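Local coordinates for protein formate dehydrogenase subunit beta (Desulfovibrio gigas, PDB 1H0H) that transfers electrons through three [4Fe-4S] clusters as the beta subunit of formate dehydrogenase, the enzyme that reversibly oxidises formate to carbon dioxide, at residues A77-A82 against A119-V124; I92-D95 against C100-F103; E168-A173 against R196-T201; K188-D193 against H203-Y208. All coordinates share one frame; numbering follows the deposited sequence.

Overall arrangement
Along the chain, interaction 2 is nested inside the loop closed by interaction 1, while interactions 3 and 4 follow with their segments alternating. The first two, centres about 11 Å apart, lie in the dicluster region and touch the same [4Fe-4S] cluster; K81 NZ joins them through a probable hydrogen bond to I92 O. Interactions 3 and 4, centres also about 11 Å apart, share the mixed sheet in which strands 188-189 and 197-201 are neighbours, paired through C190 N to F199 O and K188 N to T201 O. Interaction 4, whose centre is about 18 Å from that of interaction 1, touches it where Y122 OH probably bonds D191 OD2. The C-terminal part of the chain is thus tied directly to the surroundings of one electron-carrying cluster.

Interaction 1. Residues A77-A82 against A119-V124; sequences APPCKA and ACPYDV. With SF4 (iron/sulfur cluster), chain N.
P79 lays its pyrrolidine ring between A119, P121 and the iron-sulfur cluster. Its CB rests 3.5 Å from A119 O; the next atom, CG, stays beside that carbonyl and also reaches P121 CD at 3.9 Å. CD completes the ring over the cluster, 3.5 Å from sulfide S2. In return the methyl carbon CB of A119 sits 3.7 Å from P79 O, so the prolyl backbone is packed as well as the ring. The two segments supply two of the four cysteine ligands of this [4Fe-4S] site, which C72 and C75 complete: C80, in the first turn of helix 79-84, and C120, directly followed by proline as in ferredoxin-type sites, which opens a type I turn ending at D123. C80 SG binds iron FE4 at 2.4 Å and C120 SG binds iron FE1 at 2.3 Å. With SG anti to the backbone N (chi1 178°), C120 holds its sulfur where backbone N-H groups of the turn and of the residue after it can reach it: V124 N donates to C120 SG over 3.3 Å almost straight, at 167°, and Y122 N adds a weak, more bent bond. Such N-H...S bonds would probably stabilise negative charge on the ligated sulfur. Y122 CD2 approaches sulfide S4 obliquely at 3.5 Å.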
loop_
_atom_site.group_PDB
_atom_site.type_symbol
_atom_site.label_atom_id
_atom_site.label_comp_id
_atom_site.label_asym_id
_atom_site.label_seq_id
_atom_site.Cartn_x
_atom_site.Cartn_y
_atom_site.Cartn_z
ATOM N N ALA B 77 0.618 39.898 23.501
ATOM C CA ALA B 77 1.378 40.667 24.478
ATOM C C ALA B 77 2.180 39.639 25.254
ATOM O O ALA B 77 1.790 39.236 26.337
ATOM C CB ALA B 77 0.429 41.396 25.412
ATOM N N PRO B 78 3.313 39.237 24.696
ATOM C CA PRO B 78 4.076 38.090 25.215
ATOM C C PRO B 78 4.726 38.269 26.574
ATOM O O PRO B 78 5.637 39.079 26.719
ATOM C CB PRO B 78 5.141 37.862 24.128
ATOM C CG PRO B 78 5.286 39.185 23.445
ATOM C CD PRO B 78 3.936 39.838 23.490
ATOM N N PRO B 79 4.261 37.526 27.568
ATOM C CA PRO B 79 4.842 37.611 28.907
ATOM C C PRO B 79 6.281 37.088 28.967
ATOM O O PRO B 79 7.021 37.560 29.811
ATOM C CB PRO B 79 3.909 36.763 29.782
ATOM C CG PRO B 79 3.033 36.025 28.877
ATOM C CD PRO B 79 3.138 36.569 27.488
ATOM N N CYS B 80 6.666 36.148 28.122
ATOM C CA CYS B 80 8.054 35.689 28.132
ATOM C C CYS B 80 8.978 36.852 27.853
ATOM O O CYS B 80 9.946 37.078 28.589
ATOM C CB CYS B 80 8.269 34.592 27.100
ATOM S SG CYS B 80 7.778 35.083 25.449
ATOM N N LYS B 81 8.672 37.605 26.798
ATOM C CA LYS B 81 9.473 38.797 26.472
ATOM C C LYS B 81 9.387 39.883 27.527
ATOM O O LYS B 81 10.381 40.562 27.840
ATOM C CB LYS B 81 9.055 39.413 25.149
ATOM C CG LYS B 81 9.949 40.621 24.748
ATOM C CD LYS B 81 9.624 41.106 23.338
ATOM C CE LYS B 81 10.115 42.524 23.094
ATOM N NZ LYS B 81 11.553 42.638 23.334
ATOM N N ALA B 82 8.190 40.094 28.054
ATOM C CA ALA B 82 8.012 41.135 29.050
ATOM C C ALA B 82 8.981 40.930 30.225
ATOM O O ALA B 82 9.507 41.880 30.782
ATOM C CB ALA B 82 6.566 41.155 29.528
ATOM N N ALA B 119 7.020 32.517 33.173
ATOM C CA ALA B 119 6.074 33.548 32.703
ATOM C C ALA B 119 5.162 33.026 31.599
ATOM O O ALA B 119 4.099 33.585 31.342
ATOM C CB ALA B 119 6.824 34.782 32.177
ATOM N N CYS B 120 5.599 31.997 30.891
ATOM C CA CYS B 120 4.754 31.429 29.839
ATOM C C CYS B 120 3.578 30.628 30.404
ATOM O O CYS B 120 3.752 29.577 31.008
ATOM C CB CYS B 120 5.550 30.547 28.908
ATOM S SG CYS B 120 4.498 29.806 27.639
ATOM N N PRO B 121 2.372 31.106 30.162
ATOM C CA PRO B 121 1.166 30.447 30.676
ATOM C C PRO B 121 1.000 29.076 30.051
ATOM O O PRO B 121 0.300 28.226 30.598
ATOM C CB PRO B 121 0.036 31.364 30.194
ATOM C CG PRO B 121 0.704 32.660 29.864
ATOM C CD PRO B 121 2.066 32.307 29.373
ATOM N N TYR B 122 1.661 28.862 28.921
ATOM C CA TYR B 122 1.504 27.638 28.169
ATOM C C TYR B 122 2.664 26.665 28.323
ATOM O O TYR B 122 2.684 25.615 27.687
ATOM C CB TYR B 122 1.271 27.990 26.688
ATOM C CG TYR B 122 0.139 28.973 26.547
ATOM C CD1 TYR B 122 -1.175 28.543 26.657
ATOM C CD2 TYR B 122 0.381 30.334 26.384
ATOM C CE1 TYR B 122 -2.209 29.418 26.563
ATOM C CE2 TYR B 122 -0.656 31.235 26.302
ATOM C CZ TYR B 122 -1.949 30.758 26.384
ATOM O OH TYR B 122 -3.006 31.595 26.305
ATOM N N ASP B 123 3.637 27.046 29.133
ATOM C CA ASP B 123 4.806 26.236 29.431
ATOM C C ASP B 123 5.532 25.788 28.171
ATOM O O ASP B 123 5.852 24.620 28.017
ATOM C CB ASP B 123 4.418 25.026 30.289
ATOM C CG ASP B 123 5.622 24.292 30.793
ATOM O OD1 ASP B 123 6.646 24.962 31.048
ATOM O OD2 ASP B 123 5.640 23.053 30.934
ATOM N N VAL B 124 5.765 26.731 27.265
ATOM C CA VAL B 124 6.373 26.446 25.976
ATOM C C VAL B 124 7.915 26.513 25.832
ATOM O O VAL B 124 8.492 25.560 25.305
ATOM C CB VAL B 124 5.673 27.258 24.850
ATOM C CG1 VAL B 124 6.429 27.158 23.520
ATOM C CG2 VAL B 124 4.226 26.787 24.683
HETATM FE FE1 SF4 N . 4.830 31.296 25.982
HETATM FE FE2 SF4 N . 5.133 31.526 23.249
HETATM FE FE3 SF4 N . 3.317 33.211 24.689
HETATM FE FE4 SF4 N . 6.044 33.518 25.022
HETATM S S1 SF4 N . 4.801 33.945 23.050
HETATM S S2 SF4 N . 4.583 33.471 26.654
HETATM S S3 SF4 N . 6.780 31.281 24.812
HETATM S S4 SF4 N . 3.192 30.857 24.363
#

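Interaction 2. Residues I92-D95 against C100-F103; sequences IIHD and CVLF. With SF4 (iron/sulfur cluster), chain N.
C100 begins its pairing with D95 through a nearly straight backbone bond, D95 N to C100 O, of 2.8 Å, the donor lying nearly along the C=O axis. The same carbonyl oxygen meets the imidazole of H94 near the ring plane, at its CD2 edge. T98, in the connecting loop, uses its OG1 to join D95 OD2 and C100 N, bracing the bend. V101, next in the strand, turns both methyl carbons to the cluster: CG1 lies 3.8 Å from sulfide S1, and CG2 is scarcely farther. CG1 also meets I92 CG2, whereas V101 CG2 lies 3.8 Å from H94 CD2, approaching that ring at a slant. Strands 92-94 and 101-103 form a two-stranded antiparallel beta hairpin, one face of which, carrying I92, H94, V101 and F103, is turned to helix 79-84; V101 and F103 both touch the cluster ligand C80. L102 forms the hydrogen-bonded pair with I93. L102 N donates to I93 O in a short, almost straight bond (2.6 Å, 176°), and the return bond from I93 N to L102 O is more bent, at 146°. I93 CB and L102 CB, 4.1 Å apart, lie on the other face of the hairpin. F103 ends the strand opposite I92; the two side chains lie side by side, pointing the same way, and the extended CG1-CD1 arm of I92 (chi2 166°) passes over one face of the F103 ring. I92 CD1 sits 3.9 Å from the centroid of the F103 ring, a CH-pi contact, with V116 of helix 113-119 touching both residues.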
loop_
_atom_site.group_PDB
_atom_site.type_symbol
_atom_site.label_atom_id
_atom_site.label_comp_id
_atom_site.label_asym_id
_atom_site.label_seq_id
_atom_site.Cartn_x
_atom_site.Cartn_y
_atom_site.Cartn_z
ATOM N N ILE B 92 14.658 38.401 23.317
ATOM C CA ILE B 92 13.481 37.908 22.619
ATOM C C ILE B 92 12.963 39.050 21.760
ATOM O O ILE B 92 12.651 40.105 22.286
ATOM C CB ILE B 92 12.400 37.462 23.636
ATOM C CG1 ILE B 92 12.912 36.278 24.468
ATOM C CG2 ILE B 92 11.096 37.152 22.924
ATOM C CD1 ILE B 92 12.100 35.981 25.683
ATOM N N ILE B 93 12.969 38.861 20.437
ATOM C CA ILE B 93 12.458 39.860 19.500
ATOM C C ILE B 93 10.947 39.700 19.311
ATOM O O ILE B 93 10.436 38.569 19.199
ATOM C CB ILE B 93 13.169 39.736 18.137
ATOM C CG1 ILE B 93 14.641 40.103 18.293
ATOM C CG2 ILE B 93 12.502 40.647 17.070
ATOM C CD1 ILE B 93 15.493 39.816 17.028
ATOM N N HIS B 94 10.236 40.828 19.302
ATOM C CA HIS B 94 8.807 40.839 18.977
ATOM C C HIS B 94 8.677 41.531 17.611
ATOM O O HIS B 94 8.807 42.754 17.502
ATOM C CB HIS B 94 8.016 41.573 20.052
ATOM C CG HIS B 94 6.548 41.274 20.046
ATOM N ND1 HIS B 94 5.649 41.987 20.806
ATOM C CD2 HIS B 94 5.825 40.322 19.405
ATOM C CE1 HIS B 94 4.431 41.505 20.617
ATOM N NE2 HIS B 94 4.511 40.493 19.775
ATOM N N ASP B 95 8.426 40.740 16.571
ATOM C CA ASP B 95 8.448 41.255 15.217
ATOM C C ASP B 95 7.157 41.933 14.830
ATOM O O ASP B 95 6.115 41.292 14.738
ATOM C CB ASP B 95 8.764 40.130 14.237
ATOM C CG ASP B 95 8.855 40.625 12.827
ATOM O OD1 ASP B 95 9.753 41.466 12.596
ATOM O OD2 ASP B 95 8.080 40.252 11.899
ATOM N N CYS B 100 5.524 37.730 15.162
ATOM C CA CYS B 100 6.344 36.641 15.664
ATOM C C CYS B 100 7.082 37.016 16.941
ATOM O O CYS B 100 7.634 38.103 17.049
ATOM C CB CYS B 100 7.375 36.159 14.631
ATOM S SG CYS B 100 8.567 34.945 15.311
ATOM N N VAL B 101 7.102 36.080 17.886
ATOM C CA VAL B 101 7.841 36.227 19.129
ATOM C C VAL B 101 9.051 35.349 18.920
ATOM O O VAL B 101 8.946 34.133 18.862
ATOM C CB VAL B 101 7.001 35.775 20.338
ATOM C CG1 VAL B 101 7.827 35.783 21.611
ATOM C CG2 VAL B 101 5.756 36.690 20.481
ATOM N N LEU B 102 10.201 35.975 18.773
ATOM C CA LEU B 102 11.382 35.266 18.363
ATOM C C LEU B 102 12.437 35.140 19.451
ATOM O O LEU B 102 13.054 36.132 19.841
ATOM C CB LEU B 102 11.953 35.961 17.128
ATOM C CG LEU B 102 13.255 35.428 16.524
ATOM C CD1 LEU B 102 13.107 33.970 16.075
ATOM C CD2 LEU B 102 13.636 36.296 15.352
ATOM N N PHE B 103 12.628 33.929 19.969
ATOM C CA PHE B 103 13.720 33.728 20.910
ATOM C C PHE B 103 14.987 33.699 20.079
ATOM O O PHE B 103 15.076 32.962 19.094
ATOM C CB PHE B 103 13.624 32.394 21.651
ATOM C CG PHE B 103 12.806 32.431 22.911
ATOM C CD1 PHE B 103 11.619 33.121 22.974
ATOM C CD2 PHE B 103 13.218 31.710 24.020
ATOM C CE1 PHE B 103 10.866 33.098 24.112
ATOM C CE2 PHE B 103 12.464 31.680 25.170
ATOM C CZ PHE B 103 11.291 32.367 25.229
HETATM FE FE1 SF4 N . 4.830 31.296 25.982
HETATM FE FE2 SF4 N . 5.133 31.526 23.249
HETATM FE FE3 SF4 N . 3.317 33.211 24.689
HETATM FE FE4 SF4 N . 6.044 33.518 25.022
HETATM S S1 SF4 N . 4.801 33.945 23.050
HETATM S S2 SF4 N . 4.583 33.471 26.654
HETATM S S3 SF4 N . 6.780 31.281 24.812
HETATM S S4 SF4 N . 3.192 30.857 24.363
#

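Interaction 3. Residues E168-A173 against R196-T201; sequences EMEAMA and RVIFLT
A173 N donates to M169 O across 2.9 Å, a regular helical bond in the turn that presents the A173 methyl to I198. M172 N repeats the bond to E168 O at the same length, so both amides are paired within helix 166-180. Across the contact, I198 of strand 197-201 meets the helix with both of its branches. I198 CG2 lies 4.0 Å from A173 CB, while I198 CD1 reaches 3.8 Å from E170 CG and 4.0 Å from E170 CA. With chi1 at -54° and chi2 extended at 169°, the longer arm leads away from CG2 towards E170, and the two branches touch residues about one helical turn apart. The E170 side chain crosses that of I198 at about a right angle, offering its methylene rather than its carboxylate. The helix lies against one face of the mixed sheet: strand 197-201 is flanked by strands 2-7 and 188-189, I198 shares backbone bonds with F4 and V6, and L189 touches both A173 and I198. L200, two residues on, extends the layer towards R176, L177 and I180. F199 points away from the helix and stacks its ring on F68. Since only carbon atoms of the side chains meet across this interface, the packing rests on dispersion and the burial of A173 and I198, with directional bonding left to the helix and sheet backbones.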
loop_
_atom_site.group_PDB
_atom_site.type_symbol
_atom_site.label_atom_id
_atom_site.label_comp_id
_atom_site.label_asym_id
_atom_site.label_seq_id
_atom_site.Cartn_x
_atom_site.Cartn_y
_atom_site.Cartn_z
ATOM N N GLU B 168 -8.197 37.206 9.614
ATOM C CA GLU B 168 -8.780 36.108 8.828
ATOM C C GLU B 168 -8.824 34.820 9.628
ATOM O O GLU B 168 -9.803 34.072 9.562
ATOM C CB GLU B 168 -7.981 35.874 7.548
ATOM C CG GLU B 168 -8.302 36.882 6.464
ATOM C CD GLU B 168 -7.220 36.992 5.401
ATOM O OE1 GLU B 168 -6.480 35.979 5.185
ATOM O OE2 GLU B 168 -7.114 38.106 4.804
ATOM N N MET B 169 -7.759 34.581 10.387
ATOM C CA MET B 169 -7.653 33.391 11.232
ATOM C C MET B 169 -8.629 33.458 12.416
ATOM O O MET B 169 -9.261 32.452 12.783
ATOM C CB MET B 169 -6.225 33.236 11.711
ATOM C CG MET B 169 -5.246 32.842 10.605
ATOM S SD MET B 169 -5.696 31.296 9.709
ATOM C CE MET B 169 -6.334 32.006 8.195
ATOM N N GLU B 170 -8.763 34.652 12.996
ATOM C CA GLU B 170 -9.746 34.875 14.054
ATOM C C GLU B 170 -11.163 34.582 13.552
ATOM O O GLU B 170 -11.947 33.898 14.226
ATOM C CB GLU B 170 -9.644 36.307 14.575
ATOM C CG GLU B 170 -8.385 36.546 15.396
ATOM C CD GLU B 170 -8.169 38.012 15.730
ATOM O OE1 GLU B 170 -8.692 38.875 15.002
ATOM O OE2 GLU B 170 -7.460 38.288 16.722
ATOM N N ALA B 171 -11.469 35.066 12.351
ATOM C CA ALA B 171 -12.781 34.864 11.744
ATOM C C ALA B 171 -13.016 33.386 11.411
ATOM O O ALA B 171 -14.118 32.845 11.613
ATOM C CB ALA B 171 -12.929 35.718 10.491
ATOM N N MET B 172 -11.980 32.743 10.877
ATOM C CA MET B 172 -12.054 31.329 10.556
ATOM C C MET B 172 -12.342 30.515 11.816
ATOM O O MET B 172 -13.228 29.657 11.833
ATOM C CB MET B 172 -10.734 30.869 9.931
ATOM C CG MET B 172 -10.804 29.481 9.316
ATOM S SD MET B 172 -9.196 28.940 8.684
ATOM C CE MET B 172 -9.145 29.737 7.174
ATOM N N ALA B 173 -11.588 30.785 12.875
ATOM C CA ALA B 173 -11.764 30.068 14.133
ATOM C C ALA B 173 -13.204 30.187 14.650
ATOM O O ALA B 173 -13.821 29.193 15.036
ATOM C CB ALA B 173 -10.781 30.601 15.171
ATOM N N ARG B 196 -1.880 34.396 19.019
ATOM C CA ARG B 196 -1.953 34.363 17.560
ATOM C C ARG B 196 -2.178 32.950 17.015
ATOM O O ARG B 196 -2.701 32.777 15.917
ATOM C CB ARG B 196 -0.705 34.989 16.937
ATOM C CG ARG B 196 -0.639 36.506 17.133
ATOM C CD ARG B 196 0.691 37.098 16.685
ATOM N NE ARG B 196 0.707 38.519 16.948
ATOM C CZ ARG B 196 0.087 39.406 16.186
ATOM N NH1 ARG B 196 -0.562 38.980 15.117
ATOM N NH2 ARG B 196 0.103 40.712 16.486
ATOM N N VAL B 197 -1.790 31.943 17.780
ATOM C CA VAL B 197 -2.057 30.570 17.397
ATOM C C VAL B 197 -3.332 30.146 18.121
ATOM O O VAL B 197 -3.309 29.851 19.329
ATOM C CB VAL B 197 -0.878 29.630 17.753
ATOM C CG1 VAL B 197 -1.188 28.191 17.334
ATOM C CG2 VAL B 197 0.400 30.073 17.058
ATOM N N ILE B 198 -4.448 30.107 17.390
ATOM C CA ILE B 198 -5.737 29.824 18.007
ATOM C C ILE B 198 -6.208 28.365 17.826
ATOM O O ILE B 198 -6.516 27.957 16.702
ATOM C CB ILE B 198 -6.833 30.770 17.470
ATOM C CG1 ILE B 198 -6.432 32.245 17.614
ATOM C CG2 ILE B 198 -8.174 30.482 18.208
ATOM C CD1 ILE B 198 -7.360 33.233 16.851
ATOM N N PHE B 199 -6.246 27.584 18.911
ATOM C CA PHE B 199 -6.742 26.200 18.844
ATOM C C PHE B 199 -8.243 26.083 19.124
ATOM O O PHE B 199 -8.767 26.717 20.060
ATOM C CB PHE B 199 -6.060 25.289 19.848
ATOM C CG PHE B 199 -4.596 25.112 19.636
ATOM C CD1 PHE B 199 -3.707 26.046 20.128
ATOM C CD2 PHE B 199 -4.099 23.967 19.002
ATOM C CE1 PHE B 199 -2.367 25.862 19.984
ATOM C CE2 PHE B 199 -2.746 23.780 18.842
ATOM C CZ PHE B 199 -1.876 24.741 19.321
ATOM N N LEU B 200 -8.919 25.287 18.298
ATOM C CA LEU B 200 -10.298 24.911 18.527
ATOM C C LEU B 200 -10.267 23.518 19.110
ATOM O O LEU B 200 -9.562 22.644 18.585
ATOM C CB LEU B 200 -11.104 24.883 17.221
ATOM C CG LEU B 200 -12.507 24.259 17.317
ATOM C CD1 LEU B 200 -13.400 25.057 18.277
ATOM C CD2 LEU B 200 -13.192 24.169 15.974
ATOM N N THR B 201 -10.976 23.319 20.215
ATOM C CA THR B 201 -11.131 21.994 20.806
ATOM C C THR B 201 -12.598 21.677 20.852
ATOM O O THR B 201 -13.428 22.589 20.902
ATOM C CB THR B 201 -10.510 21.892 22.211
ATOM O OG1 THR B 201 -10.951 22.976 23.054
ATOM C CG2 THR B 201 -9.005 22.009 22.129
#

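Interaction 4. Residues K188-D193 against H203-Y208; sequences KLCDPD and HNPKLY
An apolar contact, with the pyrrolidine ring of P205 wedged against K188 and C190, closes the turn after strand 197-201 onto strand 188-189, outermost, within this chain, on that side of the mixed sheet. The turn opens with an Asx turn: N204 OD1 accepts from K206 N at 3.1 Å, the donor standing well above the plane of the side-chain carbonyl. Two further backbone bonds follow, L207 N to N204 O and Y208 N to P205 O, each 2.9 Å. Next to this turn, the K188 side chain crosses the proline at about a right angle. CG starts between the backbone N and the carbonyl carbon (chi1 55°), and the chain bends farther out (chi3 -76°), so that three successive methylenes pass the ring. K188 CD comes within 3.7 Å of both P205 CG and P205 CD, and K188 CE remains 4.0 Å from P205 CG. The lysine thus contributes its aliphatic length to the contact, beside the buried proline. C190 meets the same ring at CG and CB and also touches T201 and V213. The far end of the turn is fixed separately: Y208 OH bonds A202 N, while the backbone oxygens of L207 and Y208 take bonds from Q57 and H55. C190 SG sits 4.1 Å from P205 CG and 4.2 Å from P205 CB.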
loop_
_atom_site.group_PDB
_atom_site.type_symbol
_atom_site.label_atom_id
_atom_site.label_comp_id
_atom_site.label_asym_id
_atom_site.label_seq_id
_atom_site.Cartn_x
_atom_site.Cartn_y
_atom_site.Cartn_z
ATOM N N LYS B 188 -14.655 24.865 22.331
ATOM C CA LYS B 188 -14.296 26.279 22.485
ATOM C C LYS B 188 -12.969 26.603 21.833
ATOM O O LYS B 188 -12.218 25.711 21.470
ATOM C CB LYS B 188 -14.232 26.674 23.956
ATOM C CG LYS B 188 -13.302 25.795 24.769
ATOM C CD LYS B 188 -13.278 26.243 26.236
ATOM C CE LYS B 188 -12.444 27.488 26.398
ATOM N NZ LYS B 188 -12.790 28.230 27.656
ATOM N N LEU B 189 -12.710 27.900 21.683
ATOM C CA LEU B 189 -11.435 28.365 21.191
ATOM C C LEU B 189 -10.586 28.585 22.432
ATOM O O LEU B 189 -11.107 28.916 23.486
ATOM C CB LEU B 189 -11.590 29.658 20.411
ATOM C CG LEU B 189 -12.423 29.502 19.148
ATOM C CD1 LEU B 189 -12.543 30.827 18.440
ATOM C CD2 LEU B 189 -11.717 28.474 18.264
ATOM N N CYS B 190 -9.282 28.385 22.303
ATOM C CA CYS B 190 -8.394 28.514 23.438
ATOM C C CYS B 190 -7.801 29.936 23.466
ATOM O O CYS B 190 -7.076 30.332 22.566
ATOM C CB CYS B 190 -7.328 27.410 23.369
ATOM S SG CYS B 190 -8.020 25.710 23.455
ATOM N N ASP B 191 -8.184 30.703 24.481
ATOM C CA ASP B 191 -7.764 32.092 24.666
ATOM C C ASP B 191 -7.746 32.896 23.377
ATOM O O ASP B 191 -6.738 33.509 23.048
ATOM C CB ASP B 191 -6.382 32.107 25.312
ATOM C CG ASP B 191 -6.376 31.393 26.642
ATOM O OD1 ASP B 191 -7.432 31.428 27.347
ATOM O OD2 ASP B 191 -5.376 30.780 27.066
ATOM N N PRO B 192 -8.860 32.916 22.658
ATOM C CA PRO B 192 -8.883 33.526 21.317
ATOM C C PRO B 192 -8.531 35.016 21.263
ATOM O O PRO B 192 -8.115 35.485 20.217
ATOM C CB PRO B 192 -10.328 33.321 20.866
ATOM C CG PRO B 192 -11.094 33.170 22.151
ATOM C CD PRO B 192 -10.171 32.342 23.023
ATOM N N ASP B 193 -8.682 35.741 22.365
ATOM C CA ASP B 193 -8.361 37.162 22.363
ATOM C C ASP B 193 -6.898 37.475 22.698
ATOM O O ASP B 193 -6.450 38.620 22.521
ATOM C CB ASP B 193 -9.240 37.886 23.375
ATOM C CG ASP B 193 -10.717 37.801 23.038
ATOM O OD1 ASP B 193 -11.064 37.717 21.840
ATOM O OD2 ASP B 193 -11.609 37.815 23.922
ATOM N N HIS B 203 -13.919 19.667 23.204
ATOM C CA HIS B 203 -14.257 19.381 24.588
ATOM C C HIS B 203 -13.351 20.210 25.476
ATOM O O HIS B 203 -12.491 20.930 24.985
ATOM C CB HIS B 203 -14.023 17.891 24.898
ATOM C CG HIS B 203 -14.550 16.975 23.847
ATOM N ND1 HIS B 203 -15.809 16.428 23.901
ATOM C CD2 HIS B 203 -13.996 16.540 22.691
ATOM C CE1 HIS B 203 -16.008 15.680 22.831
ATOM N NE2 HIS B 203 -14.920 15.730 22.083
ATOM N N ASN B 204 -13.549 20.102 26.781
ATOM C CA ASN B 204 -12.684 20.753 27.747
ATOM C C ASN B 204 -11.210 20.696 27.307
ATOM O O ASN B 204 -10.657 19.611 27.135
ATOM C CB ASN B 204 -12.842 20.035 29.077
ATOM C CG ASN B 204 -11.875 20.525 30.129
ATOM O OD1 ASN B 204 -11.216 21.545 29.954
ATOM N ND2 ASN B 204 -11.795 19.786 31.253
ATOM N N PRO B 205 -10.619 21.866 27.054
ATOM C CA PRO B 205 -9.209 22.014 26.657
ATOM C C PRO B 205 -8.201 21.176 27.442
ATOM O O PRO B 205 -7.229 20.646 26.869
ATOM C CB PRO B 205 -8.948 23.510 26.902
ATOM C CG PRO B 205 -10.235 24.160 26.599
ATOM C CD PRO B 205 -11.321 23.166 27.042
ATOM N N LYS B 206 -8.454 21.031 28.736
ATOM C CA LYS B 206 -7.577 20.284 29.616
ATOM C C LYS B 206 -7.592 18.768 29.339
ATOM O O LYS B 206 -6.738 18.022 29.827
ATOM C CB LYS B 206 -7.875 20.641 31.080
ATOM C CG LYS B 206 -7.355 22.044 31.471
ATOM C CD LYS B 206 -7.740 22.418 32.905
ATOM C CE LYS B 206 -7.191 23.769 33.314
ATOM N NZ LYS B 206 -7.398 24.830 32.268
ATOM N N LEU B 207 -8.554 18.314 28.558
ATOM C CA LEU B 207 -8.585 16.913 28.138
ATOM C C LEU B 207 -7.600 16.732 26.983
ATOM O O LEU B 207 -7.155 15.616 26.698
ATOM C CB LEU B 207 -9.987 16.503 27.697
ATOM C CG LEU B 207 -11.000 16.480 28.829
ATOM C CD1 LEU B 207 -12.377 16.224 28.309
ATOM C CD2 LEU B 207 -10.588 15.432 29.834
ATOM N N TYR B 208 -7.246 17.828 26.332
ATOM C CA TYR B 208 -6.242 17.771 25.260
ATOM C C TYR B 208 -4.839 17.982 25.809
ATOM O O TYR B 208 -3.889 17.290 25.420
ATOM C CB TYR B 208 -6.502 18.824 24.184
ATOM C CG TYR B 208 -7.746 18.598 23.351
ATOM C CD1 TYR B 208 -9.022 18.802 23.887
ATOM C CD2 TYR B 208 -7.645 18.205 22.023
ATOM C CE1 TYR B 208 -10.162 18.595 23.120
ATOM C CE2 TYR B 208 -8.784 18.019 21.236
ATOM C CZ TYR B 208 -10.037 18.207 21.785
ATOM O OH TYR B 208 -11.165 17.999 20.998
#